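Local coordinates for protein ribonucleoside-diphosphate reductase (Pseudomonas aeruginosa, PDB 5IM3) that probably catalyses the reduction of ribonucleoside diphosphates to deoxyribonucleotides for DNA synthesis and binds dATP as an allosteric nucleotide, at residues L212-P217 and V822-L827; G425-L430 and L465-N470; C569-P574 and K729-E734. All coordinates share one frame; numbering follows the deposited sequence.

Interaction 1 (L212-P217 and V822-L827); sequences LVEREP and VMVNDL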
loop_
_atom_site.group_PDB
_atom_site.type_symbol
_atom_site.label_atom_id
_atom_site.label_comp_id
_atom_site.label_asym_id
_atom_site.label_seq_id
_atom_site.Cartn_x
_atom_site.Cartn_y
_atom_site.Cartn_z
ATOM N N LEU A 212 -41.329 2.847 -24.943
ATOM C CA LEU A 212 -41.411 4.223 -25.405
ATOM C C LEU A 212 -41.194 5.244 -24.296
ATOM O O LEU A 212 -41.067 6.435 -24.597
ATOM C CB LEU A 212 -42.776 4.474 -26.061
ATOM C CG LEU A 212 -43.044 3.753 -27.384
ATOM C CD1 LEU A 212 -44.515 3.851 -27.748
ATOM C CD2 LEU A 212 -42.186 4.330 -28.498
ATOM N N VAL A 213 -41.142 4.817 -23.030
ATOM C CA VAL A 213 -40.935 5.772 -21.948
ATOM C C VAL A 213 -39.544 6.388 -22.013
ATOM O O VAL A 213 -39.329 7.482 -21.478
ATOM C CB VAL A 213 -41.163 5.118 -20.568
ATOM C CG1 VAL A 213 -42.506 4.400 -20.529
ATOM C CG2 VAL A 213 -40.027 4.164 -20.209
ATOM N N GLU A 214 -38.588 5.712 -22.656
ATOM C CA GLU A 214 -37.230 6.241 -22.739
ATOM C C GLU A 214 -37.200 7.565 -23.492
ATOM O O GLU A 214 -36.465 8.486 -23.113
ATOM C CB GLU A 214 -36.310 5.220 -23.410
ATOM C CG GLU A 214 -34.838 5.606 -23.401
ATOM C CD GLU A 214 -33.943 4.519 -23.965
ATOM O OE1 GLU A 214 -33.462 4.675 -25.106
ATOM O OE2 GLU A 214 -33.727 3.504 -23.270
ATOM N N ARG A 215 -37.990 7.683 -24.560
ATOM C CA ARG A 215 -38.033 8.911 -25.342
ATOM C C ARG A 215 -39.150 9.852 -24.914
ATOM O O ARG A 215 -39.118 11.033 -25.279
ATOM C CB ARG A 215 -38.195 8.584 -26.832
ATOM C CG ARG A 215 -37.057 7.755 -27.421
ATOM C CD ARG A 215 -35.725 8.513 -27.455
ATOM N NE ARG A 215 -35.656 9.507 -28.531
ATOM C CZ ARG A 215 -35.699 10.827 -28.361
ATOM N NH1 ARG A 215 -35.815 11.360 -27.150
ATOM N NH2 ARG A 215 -35.622 11.628 -29.417
ATOM N N GLU A 216 -40.126 9.368 -24.151
ATOM C CA GLU A 216 -41.209 10.220 -23.674
ATOM C C GLU A 216 -41.811 9.626 -22.405
ATOM O O GLU A 216 -42.507 8.603 -22.469
ATOM C CB GLU A 216 -42.277 10.388 -24.754
ATOM C CG GLU A 216 -43.550 11.076 -24.273
ATOM C CD GLU A 216 -43.280 12.438 -23.670
ATOM O OE1 GLU A 216 -42.329 13.101 -24.127
ATOM O OE2 GLU A 216 -44.009 12.838 -22.735
ATOM N N PRO A 217 -41.586 10.239 -21.239
ATOM C CA PRO A 217 -42.027 9.600 -19.989
ATOM C C PRO A 217 -43.528 9.395 -19.905
ATOM O O PRO A 217 -43.975 8.445 -19.249
ATOM C CB PRO A 217 -41.524 10.568 -18.908
ATOM C CG PRO A 217 -41.433 11.882 -19.590
ATOM C CD PRO A 217 -41.011 11.574 -20.997
ATOM N N VAL A 822 -29.013 12.125 -29.271
ATOM C CA VAL A 822 -27.647 12.245 -28.763
ATOM C C VAL A 822 -27.661 12.548 -27.269
ATOM O O VAL A 822 -26.833 12.031 -26.511
ATOM C CB VAL A 822 -26.856 13.306 -29.552
ATOM C CG1 VAL A 822 -26.754 12.917 -31.022
ATOM C CG2 VAL A 822 -27.486 14.676 -29.406
ATOM N N MET A 823 -28.604 13.381 -26.818
ATOM C CA MET A 823 -28.722 13.657 -25.390
ATOM C C MET A 823 -29.012 12.381 -24.612
ATOM O O MET A 823 -28.456 12.164 -23.530
ATOM C CB MET A 823 -29.819 14.694 -25.146
ATOM C CG MET A 823 -30.066 15.016 -23.677
ATOM S SD MET A 823 -28.624 15.700 -22.834
ATOM C CE MET A 823 -28.401 17.243 -23.722
ATOM N N VAL A 824 -29.882 11.522 -25.150
ATOM C CA VAL A 824 -30.176 10.252 -24.492
ATOM C C VAL A 824 -28.923 9.390 -24.418
ATOM O O VAL A 824 -28.645 8.760 -23.392
ATOM C CB VAL A 824 -31.318 9.524 -25.229
ATOM C CG1 VAL A 824 -31.519 8.117 -24.671
ATOM C CG2 VAL A 824 -32.603 10.330 -25.129
ATOM N N ASN A 825 -28.155 9.338 -25.509
ATOM C CA ASN A 825 -26.936 8.538 -25.520
ATOM C C ASN A 825 -25.894 9.089 -24.557
ATOM O O ASN A 825 -25.087 8.324 -24.016
ATOM C CB ASN A 825 -26.367 8.474 -26.937
ATOM C CG ASN A 825 -25.173 7.549 -27.043
ATOM O OD1 ASN A 825 -25.323 6.329 -27.098
ATOM N ND2 ASN A 825 -23.976 8.127 -27.085
ATOM N N ASP A 826 -25.894 10.405 -24.327
ATOM C CA ASP A 826 -24.957 10.986 -23.372
ATOM C C ASP A 826 -25.372 10.677 -21.938
ATOM O O ASP A 826 -24.519 10.413 -21.084
ATOM C CB ASP A 826 -24.852 12.498 -23.582
ATOM C CG ASP A 826 -23.983 12.865 -24.772
ATOM O OD1 ASP A 826 -23.145 12.034 -25.181
ATOM O OD2 ASP A 826 -24.134 13.991 -25.298
ATOM N N LEU A 827 -26.677 10.702 -21.656
ATOM C CA LEU A 827 -27.146 10.427 -20.302
ATOM C C LEU A 827 -26.819 9.001 -19.878
ATOM O O LEU A 827 -26.369 8.770 -18.750
ATOM C CB LEU A 827 -28.651 10.688 -20.203
ATOM C CG LEU A 827 -29.053 12.164 -20.203
ATOM C CD1 LEU A 827 -30.559 12.303 -20.343
ATOM C CD2 LEU A 827 -28.572 12.857 -18.936
#

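Interaction 2 (G425-L430 and L465-N470); sequences GVVPFL and LELRKN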
loop_
_atom_site.group_PDB
_atom_site.type_symbol
_atom_site.label_atom_id
_atom_site.label_comp_id
_atom_site.label_asym_id
_atom_site.label_seq_id
_atom_site.Cartn_x
_atom_site.Cartn_y
_atom_site.Cartn_z
ATOM N N GLY A 425 -21.599 -8.409 29.664
ATOM C CA GLY A 425 -22.102 -7.251 28.969
ATOM C C GLY A 425 -23.270 -7.558 28.058
ATOM O O GLY A 425 -23.880 -8.630 28.087
ATOM N N VAL A 426 -23.571 -6.575 27.210
ATOM C CA VAL A 426 -24.804 -6.610 26.435
ATOM C C VAL A 426 -24.663 -7.466 25.183
ATOM O O VAL A 426 -25.660 -7.981 24.669
ATOM C CB VAL A 426 -25.243 -5.178 26.078
ATOM C CG1 VAL A 426 -25.431 -4.350 27.341
ATOM C CG2 VAL A 426 -24.226 -4.509 25.150
ATOM N N VAL A 427 -23.443 -7.631 24.664
ATOM C CA VAL A 427 -23.283 -8.244 23.342
ATOM C C VAL A 427 -23.795 -9.678 23.304
ATOM O O VAL A 427 -24.459 -10.045 22.325
ATOM C CB VAL A 427 -21.832 -8.098 22.864
ATOM C CG1 VAL A 427 -21.586 -8.912 21.603
ATOM C CG2 VAL A 427 -21.545 -6.629 22.585
ATOM N N PRO A 428 -23.545 -10.535 24.297
ATOM C CA PRO A 428 -24.122 -11.888 24.225
ATOM C C PRO A 428 -25.637 -11.895 24.155
ATOM O O PRO A 428 -26.221 -12.803 23.549
ATOM C CB PRO A 428 -23.619 -12.555 25.511
ATOM C CG PRO A 428 -22.382 -11.846 25.839
ATOM C CD PRO A 428 -22.603 -10.410 25.421
ATOM N N PHE A 429 -26.295 -10.911 24.773
ATOM C CA PHE A 429 -27.738 -10.781 24.633
ATOM C C PHE A 429 -28.124 -10.237 23.258
ATOM O O PHE A 429 -29.113 -10.673 22.664
ATOM C CB PHE A 429 -28.279 -9.902 25.752
ATOM C CG PHE A 429 -28.102 -10.502 27.117
ATOM C CD1 PHE A 429 -28.630 -11.740 27.405
ATOM C CD2 PHE A 429 -27.396 -9.841 28.102
ATOM C CE1 PHE A 429 -28.470 -12.308 28.646
ATOM C CE2 PHE A 429 -27.231 -10.406 29.351
ATOM C CZ PHE A 429 -27.770 -11.639 29.623
ATOM N N LEU A 430 -27.348 -9.291 22.729
ATOM C CA LEU A 430 -27.632 -8.806 21.383
ATOM C C LEU A 430 -27.523 -9.920 20.360
ATOM O O LEU A 430 -28.217 -9.903 19.344
ATOM C CB LEU A 430 -26.693 -7.659 21.020
ATOM C CG LEU A 430 -26.932 -6.400 21.846
ATOM C CD1 LEU A 430 -25.889 -5.346 21.509
ATOM C CD2 LEU A 430 -28.335 -5.862 21.608
ATOM N N LEU A 465 -19.412 -0.661 18.724
ATOM C CA LEU A 465 -19.119 -0.006 17.454
ATOM C C LEU A 465 -18.679 -0.989 16.380
ATOM O O LEU A 465 -18.773 -0.667 15.192
ATOM C CB LEU A 465 -18.031 1.058 17.641
ATOM C CG LEU A 465 -18.282 2.140 18.690
ATOM C CD1 LEU A 465 -17.117 3.112 18.724
ATOM C CD2 LEU A 465 -19.571 2.881 18.428
ATOM N N GLU A 466 -18.206 -2.174 16.761
ATOM C CA GLU A 466 -17.606 -3.105 15.814
ATOM C C GLU A 466 -18.525 -4.262 15.457
ATOM O O GLU A 466 -18.104 -5.172 14.736
ATOM C CB GLU A 466 -16.292 -3.654 16.370
ATOM C CG GLU A 466 -15.289 -2.588 16.756
ATOM C CD GLU A 466 -13.874 -3.130 16.830
ATOM O OE1 GLU A 466 -12.925 -2.320 16.855
ATOM O OE2 GLU A 466 -13.712 -4.370 16.846
ATOM N N LEU A 467 -19.771 -4.242 15.931
ATOM C CA LEU A 467 -20.663 -5.381 15.740
ATOM C C LEU A 467 -20.924 -5.703 14.273
ATOM O O LEU A 467 -21.313 -6.835 13.969
ATOM C CB LEU A 467 -21.991 -5.123 16.454
ATOM C CG LEU A 467 -21.978 -5.227 17.982
ATOM C CD1 LEU A 467 -23.297 -4.743 18.568
ATOM C CD2 LEU A 467 -21.699 -6.659 18.418
ATOM N N ARG A 468 -20.725 -4.754 13.357
ATOM C CA ARG A 468 -21.052 -4.969 11.951
ATOM C C ARG A 468 -19.818 -5.088 11.057
ATOM O O ARG A 468 -19.936 -4.991 9.832
ATOM C CB ARG A 468 -21.967 -3.852 11.451
ATOM C CG ARG A 468 -23.338 -3.825 12.133
ATOM C CD ARG A 468 -24.174 -5.052 11.786
ATOM N NE ARG A 468 -24.432 -5.145 10.351
ATOM C CZ ARG A 468 -25.548 -4.741 9.750
ATOM N NH1 ARG A 468 -26.548 -4.219 10.453
ATOM N NH2 ARG A 468 -25.669 -4.870 8.437
ATOM N N LYS A 469 -18.639 -5.311 11.638
ATOM C CA LYS A 469 -17.462 -5.600 10.828
ATOM C C LYS A 469 -17.649 -6.915 10.080
ATOM O O LYS A 469 -18.260 -7.857 10.589
ATOM C CB LYS A 469 -16.209 -5.674 11.704
ATOM C CG LYS A 469 -15.605 -4.326 12.073
ATOM C CD LYS A 469 -14.207 -4.502 12.658
ATOM C CE LYS A 469 -13.464 -3.177 12.742
ATOM N NZ LYS A 469 -12.052 -3.319 13.217
ATOM N N ASN A 470 -17.116 -6.976 8.857
ATOM C CA ASN A 470 -17.257 -8.185 8.051
ATOM C C ASN A 470 -16.381 -9.316 8.579
ATOM O O ASN A 470 -16.763 -10.489 8.504
ATOM C CB ASN A 470 -16.904 -7.888 6.594
ATOM C CG ASN A 470 -17.584 -6.641 6.072
ATOM O OD1 ASN A 470 -16.922 -5.706 5.617
ATOM N ND2 ASN A 470 -18.912 -6.617 6.134
#

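Interaction 3 (C569-P574 and K729-E734); sequences CNLRSP and KKLIEE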
loop_
_atom_site.group_PDB
_atom_site.type_symbol
_atom_site.label_atom_id
_atom_site.label_comp_id
_atom_site.label_asym_id
_atom_site.label_seq_id
_atom_site.Cartn_x
_atom_site.Cartn_y
_atom_site.Cartn_z
ATOM N N CYS A 569 -33.558 15.109 21.448
ATOM C CA CYS A 569 -34.751 14.266 21.434
ATOM C C CYS A 569 -35.545 14.386 22.728
ATOM O O CYS A 569 -36.772 14.244 22.716
ATOM C CB CYS A 569 -34.372 12.802 21.205
ATOM S SG CYS A 569 -33.731 12.421 19.566
ATOM N N ASN A 570 -34.872 14.632 23.852
ATOM C CA ASN A 570 -35.556 14.685 25.140
ATOM C C ASN A 570 -35.977 16.098 25.517
ATOM O O ASN A 570 -37.097 16.301 25.996
ATOM C CB ASN A 570 -34.664 14.105 26.245
ATOM C CG ASN A 570 -34.796 12.602 26.372
ATOM O OD1 ASN A 570 -35.740 12.101 26.981
ATOM N ND2 ASN A 570 -33.845 11.871 25.802
ATOM N N LEU A 571 -35.096 17.081 25.313
ATOM C CA LEU A 571 -35.417 18.455 25.679
ATOM C C LEU A 571 -36.559 19.013 24.841
ATOM O O LEU A 571 -37.286 19.899 25.302
ATOM C CB LEU A 571 -34.176 19.335 25.533
ATOM C CG LEU A 571 -33.088 19.102 26.582
ATOM C CD1 LEU A 571 -31.781 19.746 26.163
ATOM C CD2 LEU A 571 -33.537 19.645 27.927
ATOM N N ARG A 572 -36.738 18.510 23.622
ATOM C CA ARG A 572 -37.794 18.981 22.739
ATOM C C ARG A 572 -38.989 18.038 22.696
ATOM O O ARG A 572 -39.962 18.324 21.992
ATOM C CB ARG A 572 -37.245 19.182 21.325
ATOM C CG ARG A 572 -36.036 20.105 21.267
ATOM C CD ARG A 572 -35.692 20.484 19.835
ATOM N NE ARG A 572 -36.815 21.124 19.162
ATOM C CZ ARG A 572 -36.865 21.380 17.860
ATOM N NH1 ARG A 572 -35.847 21.050 17.078
ATOM N NH2 ARG A 572 -37.936 21.969 17.341
ATOM N N SER A 573 -38.940 16.932 23.429
ATOM C CA SER A 573 -40.071 16.017 23.469
ATOM C C SER A 573 -41.236 16.678 24.201
ATOM O O SER A 573 -41.044 17.209 25.302
ATOM C CB SER A 573 -39.682 14.715 24.162
ATOM O OG SER A 573 -40.796 13.850 24.288
ATOM N N PRO A 574 -42.445 16.686 23.633
ATOM C CA PRO A 574 -43.590 17.261 24.362
ATOM C C PRO A 574 -44.012 16.457 25.581
ATOM O O PRO A 574 -44.824 16.955 26.373
ATOM C CB PRO A 574 -44.706 17.283 23.307
ATOM C CG PRO A 574 -44.008 17.182 21.994
ATOM C CD PRO A 574 -42.802 16.341 22.247
ATOM N N LYS A 729 -35.558 27.226 20.820
ATOM C CA LYS A 729 -34.992 28.316 21.606
ATOM C C LYS A 729 -34.453 27.811 22.939
ATOM O O LYS A 729 -33.325 28.135 23.327
ATOM C CB LYS A 729 -36.047 29.402 21.825
ATOM C CG LYS A 729 -36.404 30.174 20.566
ATOM C CD LYS A 729 -37.320 31.350 20.872
ATOM C CE LYS A 729 -37.458 32.268 19.669
ATOM N NZ LYS A 729 -38.244 33.499 19.977
ATOM N N LYS A 730 -35.247 27.010 23.655
ATOM C CA LYS A 730 -34.787 26.474 24.932
ATOM C C LYS A 730 -33.596 25.545 24.748
ATOM O O LYS A 730 -32.704 25.507 25.602
ATOM C CB LYS A 730 -35.928 25.745 25.643
ATOM C CG LYS A 730 -36.787 26.648 26.516
ATOM C CD LYS A 730 -37.858 25.859 27.259
ATOM C CE LYS A 730 -38.595 26.729 28.266
ATOM N NZ LYS A 730 -39.246 27.903 27.622
ATOM N N LEU A 731 -33.560 24.795 23.644
ATOM C CA LEU A 731 -32.414 23.930 23.380
ATOM C C LEU A 731 -31.131 24.744 23.276
ATOM O O LEU A 731 -30.083 24.335 23.794
ATOM C CB LEU A 731 -32.653 23.125 22.100
ATOM C CG LEU A 731 -31.503 22.231 21.621
ATOM C CD1 LEU A 731 -31.145 21.190 22.671
ATOM C CD2 LEU A 731 -31.861 21.558 20.302
ATOM N N ILE A 732 -31.194 25.902 22.618
ATOM C CA ILE A 732 -30.020 26.763 22.509
ATOM C C ILE A 732 -29.618 27.288 23.881
ATOM O O ILE A 732 -28.427 27.398 24.195
ATOM C CB ILE A 732 -30.291 27.911 21.518
ATOM C CG1 ILE A 732 -30.642 27.352 20.137
ATOM C CG2 ILE A 732 -29.077 28.825 21.410
ATOM C CD1 ILE A 732 -31.214 28.386 19.196
ATOM N N GLU A 733 -30.599 27.627 24.721
ATOM C CA GLU A 733 -30.290 28.080 26.075
ATOM C C GLU A 733 -29.592 26.985 26.866
ATOM O O GLU A 733 -28.566 27.226 27.514
ATOM C CB GLU A 733 -31.567 28.514 26.794
ATOM C CG GLU A 733 -32.163 29.818 26.299
ATOM C CD GLU A 733 -33.236 30.352 27.230
ATOM O OE1 GLU A 733 -33.407 29.782 28.330
ATOM O OE2 GLU A 733 -33.906 31.341 26.864
ATOM N N GLU A 734 -30.137 25.769 26.823
ATOM C CA GLU A 734 -29.597 24.676 27.623
ATOM C C GLU A 734 -28.173 24.334 27.198
ATOM O O GLU A 734 -27.239 24.391 28.005
ATOM C CB GLU A 734 -30.507 23.453 27.509
ATOM C CG GLU A 734 -31.767 23.527 28.361
ATOM C CD GLU A 734 -31.466 23.559 29.849
ATOM O OE1 GLU A 734 -31.293 24.669 30.401
ATOM O OE2 GLU A 734 -31.391 22.473 30.465
#

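Interaction 1 (L212-P217 and V822-L827)
Val824 sets its two methyl groups against two different charged side chains of the 212-217 loop. CG1 lies 4.0 Å from Glu214 OE1, and CG2 lies 3.9 Å from Arg215 NH1, both at van der Waals range with no hydrogen bond between the segments. Glu214 gets there as a straight arm: CG is anti to the backbone N (chi1 -173°) and the chain stays extended beyond it. Its carboxylate is held from outside the two segments, with OE2 hydrogen-bonded to Thr803 OG1 and OE1 in a salt bridge with Lys828, one turn beyond Val824 on helix 821-829. Arg215 takes the other course, folding at chi2 (-66°) and chi3 so that its guanidinium comes obliquely to CG2. The backbone of Arg215 is held by a hydrogen bond from Trp819 NE1 to its O, and the Trp819 side chain also packs on Val824. Elsewhere on this helix, Val822, Asn825 and Asp826 pack on Thr54, Leu58 and His72 of the second subunit. The arrangement is a small interdomain contact, in which the loop between helices 198-210 and 219-239 of the second ATP cone rests on a helix of the barrel domain region.

Interaction 2 (G425-L430 and L465-N470)
Leu467 leaves the backbone with its CB directed at the start of helix 427-440, and its CG, anti to the carbonyl carbon (chi1 -74°), divides the side chain into two branches that meet different residues. CB and CG stand back, leaving the touching to the two methyls. CD2 meets Val427, lying 3.9 Å from its CG1 and 4.2 Å from its CG2, as the two side chains slide past each other in opposite directions. CD1 reaches Leu430 CD1 at 4.0 Å, here with the chains at about a right angle. The fork thus engages residues three apart, on one face of the helix. Leu467 is the second residue of a type I turn running from Glu466 to Lys469 and closed by Lys469 N to Glu466 O at 3.1 Å; its backbone is hydrogen-bonded to Thr478, and its side chain also packs on Thr483 of strand 482-487. Leu430 also packs on Trp406, and the preceding Phe429 touches bound dATP. All three touching side chains are buried and only methyl groups meet, so the contact rests on van der Waals packing and, probably, exclusion of water, with no hydrogen bond or charge pair to fix its direction.

Interaction 3 (C569-P574 and K729-E734)
Leu571 and Arg572, where helix 566-571 gives way to a loop, are the residues of 569-574 that lean on helix 724-735, both of them on Leu731. Ahead of them, Cys569 and Asn570 are engaged with other parts of the fold: both pack on Trp486 of strand 482-487, and the Asn570 amide is bonded at both ends, OD1 to Val581 N and ND2 to Lys566 O. Leu571 then turns its CB toward the partner helix. Its CD1 makes the closest approaches, 3.8 Å from Leu731 CD1 and 4.1 Å from Glu734 CB, and so lies across two residues three apart on the helix. The two leucine side chains cross at about a right angle, while the carboxylate of Glu734 makes a weak, long ion pair with Lys518. Arg572 adds its aliphatic part, with CD 4.0 Å from Leu731 CD2; Leu731 thus gives CD1 to Leu571 and CD2 to Arg572. At chi3 (58°) the arginine chain bends, and beyond the bend its guanidinium is held by backbone carbonyls: NH1 bonds to Gln867 O, and NH2 bonds weakly to Lys868 O and to Pro724 O at the head of the partner helix. The arrangement belongs to the periphery of an alpha-beta barrel, where the short helix following strand 562-565 ends against a later helix, 724-735, whose Lys729, Lys730 and Glu733 are exposed.

How the interactions relate
The three contacts share no helix or strand and do not touch. Interaction 2 is the buried one and is wholly apolar. Interaction 3, whose centre lies about 31 Å from that of interaction 2, keeps a leucine pair but adds the carbon chains of charged residues, at a site that is only partly buried. Both lie in the barrel domain region and border strand 482-487, though their nearest atoms stay about 17 Å apart. Interaction 1, beyond the centre of the chain, joins an ATP cone to the barrel domain region instead, bringing charged groups onto a single valine. Its long chain loop encloses the other two, which follow one another in series.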